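Local structure of Glp_546_48378_50642 (Giardia intestinalis, 2QVW) at residues A430-S435 with A536-L541; A360-V366 with Q648-L652; V565-R571 with L732-E737. The protein cleaves double-stranded RNA in the RNA interference pathway, producing small interfering RNAs of 21 to 23 base pairs that direct destruction of homologous RNAs. All coordinates share one frame. Residue numbers count along the deposited sequence, not the author numbering.

Interactions 1 and 3 are largely buried, whereas interaction 2 is only partly so and joins segments of the two RNase III domains close to a manganese site. Interactions 2 and 3 share a neighbourhood: Leu650 CD2 meets Leu733 CD1 at 3.4 Å, where helices 648-669 and 718-735 pack. Interaction 1 stands apart, its nearest atoms about 9 Å from interaction 2 and about 7 Å from interaction 3. Helix 330-356 borders all three. Their polar parts differ: an arginine gathers backbone carbonyls at a helix end in interaction 1, a lysine weakly reaches one carbonyl in interaction 2, and interaction 3 has an Arg-Glu salt bridge.

Interaction 1. Residues A430-S435 with A536-L541; sequences AKTLMS and ARGLWL
The C-terminal end of helix 421-433 meets a turn and a half of helix 528-542. Residues 430-433 are helical; Met434 leaves the helix with extended backbone angles (phi/psi -125/130), and Ser435 continues extended. Residues 536-540 are helical, and the closest CA pair is Ala430 and Arg537, 6.0 Å apart. At Ala536 the methyl CB lies 3.2 Å from Met434 CE, itself 3.0 Å from Ala536 O, a tight fit at the start of the contact. The CA-to-CB bond of Arg537 points sideways, but its chain (chi1 m, chi2 -93°, chi3 t) brings the guanidinium to the end of the other helix. Arg537 NE and Arg537 NH2 donate to Met434 O at 3.2 and 3.0 Å, an acceptor whose place is less sure, and Arg537 NE bonds weakly to Ala430 O at 3.1 Å. These acceptors lie at the guanidinium edge, near its plane. Trp540 has chi1 t and points toward the first segment. Met434 SD stands 4.5 Å from the centroid of the Trp540 five-membered ring, an oblique Met-aromatic contact, with Met434 CE 3.5 Å from Trp540 CB. Leu433 CD1 approaches Trp540 CZ2 at 4.1 Å. Leu541 CD2 lies 4.0 Å from Ala430 CB. The end of helix 421-433 is thus packed on helix 528-542, with helix 500-516 (Phe513 on Ala430) and helix 330-356 (Leu353 and Leu356 on Trp540) alongside. The chemistry implies that a buried arginine charge is accommodated by carbonyl oxygens at the helix terminus, while Met434 and Trp540 lie among the apolar contacts of Ala430, Leu433, Ala536 and Leu541.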
loop_
_atom_site.group_PDB
_atom_site.type_symbol
_atom_site.label_atom_id
_atom_site.label_comp_id
_atom_site.label_asym_id
_atom_site.label_seq_id
_atom_site.Cartn_x
_atom_site.Cartn_y
_atom_site.Cartn_z
ATOM N N ALA A 430 -12.924 13.923 -4.964
ATOM C CA ALA A 430 -14.170 14.483 -5.459
ATOM C C ALA A 430 -15.407 13.906 -4.757
ATOM O O ALA A 430 -16.255 14.648 -4.263
ATOM C CB ALA A 430 -14.265 14.276 -6.966
ATOM N N LYS A 431 -15.499 12.581 -4.697
ATOM C CA LYS A 431 -16.646 11.923 -4.067
ATOM C C LYS A 431 -16.874 12.420 -2.650
ATOM O O LYS A 431 -17.889 13.025 -2.344
ATOM C CB LYS A 431 -16.450 10.409 -3.950
ATOM C CG LYS A 431 -15.990 9.626 -5.164
ATOM C CD LYS A 431 -15.819 8.176 -4.692
ATOM C CE LYS A 431 -15.055 7.296 -5.653
ATOM N NZ LYS A 431 -14.730 5.985 -5.025
ATOM N N THR A 432 -15.899 12.125 -1.800
ATOM C CA THR A 432 -15.913 12.443 -0.384
ATOM C C THR A 432 -16.104 13.887 0.088
ATOM O O THR A 432 -16.950 14.136 0.942
ATOM C CB THR A 432 -14.645 11.873 0.272
ATOM O OG1 THR A 432 -13.498 12.290 -0.471
ATOM C CG2 THR A 432 -14.682 10.350 0.273
ATOM N N LEU A 433 -15.331 14.830 -0.447
ATOM C CA LEU A 433 -15.426 16.234 -0.030
ATOM C C LEU A 433 -16.766 16.879 -0.326
ATOM O O LEU A 433 -17.174 17.810 0.364
ATOM C CB LEU A 433 -14.345 17.076 -0.699
ATOM C CG LEU A 433 -12.874 16.717 -0.506
ATOM C CD1 LEU A 433 -12.033 17.813 -1.133
ATOM C CD2 LEU A 433 -12.540 16.573 0.963
ATOM N N MET A 434 -17.436 16.385 -1.366
ATOM C CA MET A 434 -18.736 16.907 -1.799
ATOM C C MET A 434 -19.740 15.768 -1.850
ATOM O O MET A 434 -19.479 14.730 -2.442
ATOM C CB MET A 434 -18.607 17.536 -3.186
ATOM C CG MET A 434 -17.409 18.442 -3.305
ATOM S SD MET A 434 -16.727 18.517 -4.950
ATOM C CE MET A 434 -17.155 20.099 -5.377
ATOM N N SER A 435 -20.893 15.975 -1.237
ATOM C CA SER A 435 -21.914 14.951 -1.191
ATOM C C SER A 435 -23.236 15.552 -0.736
ATOM O O SER A 435 -23.258 16.520 0.033
ATOM C CB SER A 435 -21.477 13.850 -0.221
ATOM O OG SER A 435 -22.563 13.059 0.185
ATOM N N ALA A 536 -21.057 20.900 -8.287
ATOM C CA ALA A 536 -19.897 21.041 -7.418
ATOM C C ALA A 536 -18.755 20.192 -7.937
ATOM O O ALA A 536 -17.689 20.711 -8.249
ATOM C CB ALA A 536 -20.258 20.629 -6.003
ATOM N N ARG A 537 -18.985 18.886 -8.031
ATOM C CA ARG A 537 -17.970 17.958 -8.530
ATOM C C ARG A 537 -17.414 18.508 -9.840
ATOM O O ARG A 537 -16.231 18.854 -9.931
ATOM C CB ARG A 537 -18.592 16.580 -8.776
ATOM C CG ARG A 537 -19.293 15.966 -7.566
ATOM C CD ARG A 537 -18.379 15.052 -6.762
ATOM N NE ARG A 537 -19.067 14.406 -5.641
ATOM C CZ ARG A 537 -20.163 13.663 -5.753
ATOM N NH1 ARG A 537 -20.716 13.466 -6.939
ATOM N NH2 ARG A 537 -20.699 13.106 -4.675
ATOM N N GLY A 538 -18.292 18.601 -10.838
ATOM C CA GLY A 538 -17.928 19.116 -12.145
ATOM C C GLY A 538 -17.164 20.423 -12.122
ATOM O O GLY A 538 -16.196 20.579 -12.846
ATOM N N LEU A 539 -17.598 21.375 -11.310
ATOM C CA LEU A 539 -16.895 22.647 -11.225
ATOM C C LEU A 539 -15.579 22.497 -10.482
ATOM O O LEU A 539 -14.630 23.249 -10.725
ATOM C CB LEU A 539 -17.746 23.680 -10.503
ATOM C CG LEU A 539 -18.657 24.501 -11.401
ATOM C CD1 LEU A 539 -19.597 25.329 -10.556
ATOM C CD2 LEU A 539 -17.797 25.383 -12.296
ATOM N N TRP A 540 -15.536 21.527 -9.566
ATOM C CA TRP A 540 -14.343 21.253 -8.776
ATOM C C TRP A 540 -13.227 20.863 -9.722
ATOM O O TRP A 540 -12.225 21.573 -9.826
ATOM C CB TRP A 540 -14.631 20.132 -7.769
ATOM C CG TRP A 540 -13.435 19.645 -6.989
ATOM C CD1 TRP A 540 -12.769 18.466 -7.173
ATOM C CD2 TRP A 540 -12.757 20.321 -5.911
ATOM N NE1 TRP A 540 -11.721 18.361 -6.285
ATOM C CE2 TRP A 540 -11.688 19.484 -5.499
ATOM C CE3 TRP A 540 -12.947 21.550 -5.254
ATOM C CZ2 TRP A 540 -10.812 19.834 -4.458
ATOM C CZ3 TRP A 540 -12.073 21.898 -4.214
ATOM C CH2 TRP A 540 -11.021 21.040 -3.830
ATOM N N LEU A 541 -13.416 19.760 -10.438
ATOM C CA LEU A 541 -12.398 19.294 -11.370
ATOM C C LEU A 541 -12.547 19.839 -12.775
ATOM O O LEU A 541 -11.829 19.432 -13.681
ATOM C CB LEU A 541 -12.391 17.768 -11.441
ATOM C CG LEU A 541 -13.294 16.932 -10.529
ATOM C CD1 LEU A 541 -14.702 16.876 -11.090
ATOM C CD2 LEU A 541 -12.726 15.528 -10.448
#

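Interaction 2. Residues A360-V366 with Q648-L652; sequences ASVGTLV and QKLEL
Leu652, Val362 and Lys649 dominate this junction between the start of helix 362-373 and the start of helix 648-669, part of the interface between the two RNase III domains, which in Dicer pair within one chain as an intramolecular counterpart of the RNase III dimer. The short segments 362-366 and 648-652 run in nearly the same direction, 28° apart, with axes 11.0 Å apart at closest approach; Val362 and Lys649 are the nearest CA pair, at 6.5 Å. Leu652 (chi1 t, chi2 p) points toward the first helix and enters a hydrophobic cluster: its CD1 is 4.1 Å from Val362 CG1 and 4.2 Å from Val366 CG2, while its CD2 is 4.0 Å from Leu365 CD1. Leu354 of helix 330-356 touches both Leu365 and Leu652. Val362 (chi1 t) also sets CG2 4.1 Å from Gln648 O. Lys649, extended as m-t-t-t, reaches back past the helix start, where Ser361 is the N-cap. Lys649 NZ hydrogen-bonds Tyr547 O and, only weakly, Ala360 O at 3.2 Å. Thr364 OG1 donates to Ser361 O at 2.8 Å, within the first turn of its own helix. Glu651 takes no part in the contact; with Asp722 and Glu725 it binds manganese. Helix 648-669 thus contributes to a metal site while packing against the other RNase III domain. The chemistry is apolar along the helices, with a lysine whose aliphatic chain spans the gap and whose ammonium is met by backbone carbonyls.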
loop_
_atom_site.group_PDB
_atom_site.type_symbol
_atom_site.label_atom_id
_atom_site.label_comp_id
_atom_site.label_asym_id
_atom_site.label_seq_id
_atom_site.Cartn_x
_atom_site.Cartn_y
_atom_site.Cartn_z
ATOM N N ALA A 360 -10.526 34.620 -5.882
ATOM C CA ALA A 360 -10.202 34.634 -4.460
ATOM C C ALA A 360 -8.743 35.006 -4.207
ATOM O O ALA A 360 -7.892 34.873 -5.095
ATOM C CB ALA A 360 -10.510 33.279 -3.850
ATOM N N SER A 361 -8.460 35.478 -2.994
ATOM C CA SER A 361 -7.104 35.863 -2.622
ATOM C C SER A 361 -6.400 34.700 -1.930
ATOM O O SER A 361 -7.046 33.826 -1.355
ATOM C CB SER A 361 -7.134 37.060 -1.665
ATOM O OG SER A 361 -7.586 36.676 -0.370
ATOM N N VAL A 362 -5.074 34.695 -1.984
ATOM C CA VAL A 362 -4.279 33.654 -1.340
ATOM C C VAL A 362 -4.770 33.490 0.083
ATOM O O VAL A 362 -5.058 32.389 0.526
ATOM C CB VAL A 362 -2.791 34.037 -1.272
ATOM C CG1 VAL A 362 -2.027 32.981 -0.518
ATOM C CG2 VAL A 362 -2.226 34.208 -2.674
ATOM N N GLY A 363 -4.858 34.603 0.795
ATOM C CA GLY A 363 -5.310 34.563 2.164
ATOM C C GLY A 363 -6.543 33.707 2.294
ATOM O O GLY A 363 -6.546 32.752 3.053
ATOM N N THR A 364 -7.588 34.039 1.542
ATOM C CA THR A 364 -8.838 33.290 1.606
ATOM C C THR A 364 -8.688 31.915 0.978
ATOM O O THR A 364 -9.421 30.990 1.312
ATOM C CB THR A 364 -9.979 34.056 0.912
ATOM O OG1 THR A 364 -9.537 34.498 -0.370
ATOM C CG2 THR A 364 -10.388 35.274 1.730
ATOM N N LEU A 365 -7.729 31.777 0.067
ATOM C CA LEU A 365 -7.488 30.494 -0.588
ATOM C C LEU A 365 -6.814 29.559 0.391
ATOM O O LEU A 365 -6.876 28.346 0.234
ATOM C CB LEU A 365 -6.603 30.662 -1.829
ATOM C CG LEU A 365 -7.266 31.200 -3.101
ATOM C CD1 LEU A 365 -6.254 31.317 -4.215
ATOM C CD2 LEU A 365 -8.374 30.277 -3.511
ATOM N N VAL A 366 -6.163 30.123 1.401
ATOM C CA VAL A 366 -5.492 29.305 2.400
ATOM C C VAL A 366 -6.484 28.947 3.493
ATOM O O VAL A 366 -6.411 27.874 4.081
ATOM C CB VAL A 366 -4.290 30.040 3.025
ATOM C CG1 VAL A 366 -3.632 29.158 4.068
ATOM C CG2 VAL A 366 -3.288 30.402 1.945
ATOM N N GLN A 648 1.883 36.076 -7.185
ATOM C CA GLN A 648 1.221 35.696 -5.937
ATOM C C GLN A 648 0.680 34.273 -5.854
ATOM O O GLN A 648 1.058 33.507 -4.964
ATOM C CB GLN A 648 0.082 36.677 -5.639
ATOM C CG GLN A 648 0.551 38.069 -5.274
ATOM C CD GLN A 648 1.563 38.044 -4.141
ATOM O OE1 GLN A 648 2.730 37.665 -4.330
ATOM N NE2 GLN A 648 1.120 38.440 -2.948
ATOM N N LYS A 649 -0.212 33.922 -6.772
ATOM C CA LYS A 649 -0.816 32.601 -6.747
ATOM C C LYS A 649 0.115 31.492 -7.235
ATOM O O LYS A 649 0.069 30.361 -6.735
ATOM C CB LYS A 649 -2.115 32.621 -7.554
ATOM C CG LYS A 649 -3.185 33.548 -6.973
ATOM C CD LYS A 649 -4.448 33.523 -7.803
ATOM C CE LYS A 649 -5.510 34.424 -7.215
ATOM N NZ LYS A 649 -6.721 34.482 -8.073
ATOM N N LEU A 650 0.958 31.811 -8.210
ATOM C CA LEU A 650 1.898 30.832 -8.725
ATOM C C LEU A 650 2.679 30.278 -7.544
ATOM O O LEU A 650 2.829 29.066 -7.385
ATOM C CB LEU A 650 2.864 31.485 -9.705
ATOM C CG LEU A 650 2.374 31.732 -11.129
ATOM C CD1 LEU A 650 3.340 32.649 -11.825
ATOM C CD2 LEU A 650 2.256 30.421 -11.882
ATOM N N GLU A 651 3.176 31.181 -6.710
ATOM C CA GLU A 651 3.950 30.794 -5.539
ATOM C C GLU A 651 3.143 29.825 -4.685
ATOM O O GLU A 651 3.641 28.766 -4.277
ATOM C CB GLU A 651 4.278 32.026 -4.712
ATOM C CG GLU A 651 5.200 31.749 -3.560
ATOM C CD GLU A 651 4.904 32.625 -2.369
ATOM O OE1 GLU A 651 4.345 33.726 -2.559
ATOM O OE2 GLU A 651 5.240 32.206 -1.238
ATOM N N LEU A 652 1.895 30.206 -4.414
ATOM C CA LEU A 652 0.999 29.392 -3.611
ATOM C C LEU A 652 0.987 27.976 -4.130
ATOM O O LEU A 652 1.116 27.017 -3.371
ATOM C CB LEU A 652 -0.416 29.940 -3.669
ATOM C CG LEU A 652 -1.434 29.088 -2.918
ATOM C CD1 LEU A 652 -1.130 29.112 -1.442
ATOM C CD2 LEU A 652 -2.823 29.621 -3.169
#

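Interaction 3. Residues V565-R571 with L732-E737; sequences VLYIYHR and LLACGE
A salt bridge between Arg571 and Glu737 anchors the contact, with Arg571 NE donating to Glu737 OE1 at a very short 2.4 Å and Arg571 NH2 more weakly to Glu737 OE2 at 2.8 Å. The arginine is extended (m-t-t); its NH1 pairs in addition with Glu426, and the guanidinium makes a cation-pi contact with Tyr423. His570 (chi1 m) adds a weak hydrogen bond from NE2 to Ala734 O at 3.0 Å, and Cys735 C lies over one face of its ring. Residues 565-571 form a loop with a type I beta turn from Leu566 to Tyr569, closed by Tyr569 N to Leu566 O at 2.9 Å. Facing it, helix 718-735 ends and Gly736 links it to helix 737-748. Gly736 has positive phi (98/175), a conformation suited to glycine; a CB there would also strike His570 CB. Tyr567 and Gly736 are the nearest CA pair, at 4.2 Å. Tyr567 (chi1 p) points toward the helix end and receives Leu732 CD1 over a ring face, a CH-pi contact 3.7 Å from the centroid, while Tyr567 CD1 lies 3.5 Å from Glu737 CG. Farther along, Val565 CG2 meets Leu733 CD2 at 3.9 Å. Leu637 of helix 631-642 packs on Leu733. Tyr567, touched by Phe347 and Ala351, sits between helix 330-356 of the first RNase III domain and the end of helix 718-735, which carries the manganese ligands Asp722 and Glu725 of the second, so the loop is wedged at the join of the two domains.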
loop_
_atom_site.group_PDB
_atom_site.type_symbol
_atom_site.label_atom_id
_atom_site.label_comp_id
_atom_site.label_asym_id
_atom_site.label_seq_id
_atom_site.Cartn_x
_atom_site.Cartn_y
_atom_site.Cartn_z
ATOM N N VAL A 565 -5.016 25.855 -15.885
ATOM C CA VAL A 565 -4.458 24.687 -15.210
ATOM C C VAL A 565 -4.801 23.473 -16.066
ATOM O O VAL A 565 -5.954 23.047 -16.125
ATOM C CB VAL A 565 -5.071 24.518 -13.810
ATOM C CG1 VAL A 565 -4.665 23.188 -13.216
ATOM C CG2 VAL A 565 -4.626 25.664 -12.918
ATOM N N LEU A 566 -3.793 22.921 -16.728
ATOM C CA LEU A 566 -3.985 21.775 -17.615
ATOM C C LEU A 566 -2.785 20.823 -17.630
ATOM O O LEU A 566 -2.606 20.052 -18.566
ATOM C CB LEU A 566 -4.252 22.294 -19.027
ATOM C CG LEU A 566 -3.245 23.339 -19.528
ATOM C CD1 LEU A 566 -1.943 22.674 -19.943
ATOM C CD2 LEU A 566 -3.838 24.080 -20.692
ATOM N N TYR A 567 -1.964 20.902 -16.589
ATOM C CA TYR A 567 -0.780 20.064 -16.455
ATOM C C TYR A 567 -1.189 18.612 -16.390
ATOM O O TYR A 567 -0.347 17.727 -16.297
ATOM C CB TYR A 567 -0.018 20.427 -15.179
ATOM C CG TYR A 567 -0.848 20.273 -13.926
ATOM C CD1 TYR A 567 -1.105 19.016 -13.385
ATOM C CD2 TYR A 567 -1.417 21.388 -13.304
ATOM C CE1 TYR A 567 -1.914 18.870 -12.254
ATOM C CE2 TYR A 567 -2.224 21.255 -12.180
ATOM C CZ TYR A 567 -2.473 19.996 -11.660
ATOM O OH TYR A 567 -3.310 19.871 -10.572
ATOM N N ILE A 568 -2.492 18.382 -16.424
ATOM C CA ILE A 568 -3.030 17.045 -16.353
ATOM C C ILE A 568 -3.159 16.385 -17.730
ATOM O O ILE A 568 -3.244 15.163 -17.836
ATOM C CB ILE A 568 -4.379 17.086 -15.623
ATOM C CG1 ILE A 568 -5.268 15.932 -16.075
ATOM C CG2 ILE A 568 -5.029 18.439 -15.837
ATOM C CD1 ILE A 568 -6.549 15.861 -15.329
ATOM N N TYR A 569 -3.157 17.191 -18.787
ATOM C CA TYR A 569 -3.254 16.675 -20.155
ATOM C C TYR A 569 -1.891 16.202 -20.632
ATOM O O TYR A 569 -1.764 15.657 -21.724
ATOM C CB TYR A 569 -3.768 17.764 -21.096
ATOM C CG TYR A 569 -5.246 18.060 -20.962
ATOM C CD1 TYR A 569 -6.204 17.237 -21.565
ATOM C CD2 TYR A 569 -5.691 19.156 -20.228
ATOM C CE1 TYR A 569 -7.567 17.504 -21.438
ATOM C CE2 TYR A 569 -7.048 19.427 -20.098
ATOM C CZ TYR A 569 -7.979 18.600 -20.702
ATOM O OH TYR A 569 -9.318 18.863 -20.542
ATOM N N HIS A 570 -0.871 16.432 -19.812
ATOM C CA HIS A 570 0.501 16.025 -20.124
ATOM C C HIS A 570 0.798 14.636 -19.548
ATOM O O HIS A 570 1.767 13.981 -19.937
ATOM C CB HIS A 570 1.505 17.029 -19.543
ATOM C CG HIS A 570 1.721 18.244 -20.390
ATOM N ND1 HIS A 570 2.216 18.176 -21.675
ATOM C CD2 HIS A 570 1.532 19.560 -20.130
ATOM C CE1 HIS A 570 2.321 19.397 -22.169
ATOM N NE2 HIS A 570 1.913 20.256 -21.252
ATOM N N ARG A 571 -0.040 14.195 -18.617
ATOM C CA ARG A 571 0.150 12.897 -18.000
ATOM C C ARG A 571 0.133 11.811 -19.062
ATOM O O ARG A 571 -0.688 11.843 -19.979
ATOM C CB ARG A 571 -0.941 12.650 -16.956
ATOM C CG ARG A 571 -0.896 13.639 -15.806
ATOM C CD ARG A 571 -1.976 13.368 -14.786
ATOM N NE ARG A 571 -1.985 14.380 -13.739
ATOM C CZ ARG A 571 -2.880 14.432 -12.761
ATOM N NH1 ARG A 571 -3.843 13.526 -12.695
ATOM N NH2 ARG A 571 -2.812 15.393 -11.850
ATOM N N LEU A 732 5.281 23.147 -13.814
ATOM C CA LEU A 732 4.167 22.225 -13.666
ATOM C C LEU A 732 3.042 22.630 -14.618
ATOM O O LEU A 732 2.618 21.854 -15.481
ATOM C CB LEU A 732 3.676 22.262 -12.223
ATOM C CG LEU A 732 2.215 21.938 -11.955
ATOM C CD1 LEU A 732 1.963 20.450 -12.143
ATOM C CD2 LEU A 732 1.874 22.370 -10.543
ATOM N N LEU A 733 2.585 23.866 -14.455
ATOM C CA LEU A 733 1.510 24.438 -15.254
ATOM C C LEU A 733 1.678 24.317 -16.764
ATOM O O LEU A 733 0.716 24.044 -17.477
ATOM C CB LEU A 733 1.351 25.905 -14.875
ATOM C CG LEU A 733 0.685 26.132 -13.521
ATOM C CD1 LEU A 733 0.959 27.535 -13.024
ATOM C CD2 LEU A 733 -0.798 25.898 -13.668
ATOM N N ALA A 734 2.900 24.522 -17.243
ATOM C CA ALA A 734 3.189 24.468 -18.671
ATOM C C ALA A 734 3.783 23.154 -19.183
ATOM O O ALA A 734 3.396 22.677 -20.248
ATOM C CB ALA A 734 4.104 25.613 -19.039
ATOM N N CYS A 735 4.719 22.574 -18.435
ATOM C CA CYS A 735 5.365 21.327 -18.846
ATOM C C CYS A 735 4.799 20.044 -18.262
ATOM O O CYS A 735 5.237 18.955 -18.631
ATOM C CB CYS A 735 6.854 21.382 -18.525
ATOM S SG CYS A 735 7.688 22.677 -19.398
ATOM N N GLY A 736 3.846 20.156 -17.349
ATOM C CA GLY A 736 3.290 18.953 -16.763
ATOM C C GLY A 736 3.915 18.625 -15.422
ATOM O O GLY A 736 4.864 19.273 -14.998
ATOM N N GLU A 737 3.394 17.602 -14.761
ATOM C CA GLU A 737 3.896 17.227 -13.450
ATOM C C GLU A 737 5.298 16.633 -13.427
ATOM O O GLU A 737 6.230 17.300 -13.007
ATOM C CB GLU A 737 2.918 16.262 -12.773
ATOM C CG GLU A 737 1.504 16.808 -12.629
ATOM C CD GLU A 737 0.498 15.719 -12.347
ATOM O OE1 GLU A 737 0.349 14.811 -13.189
ATOM O OE2 GLU A 737 -0.143 15.770 -11.282
#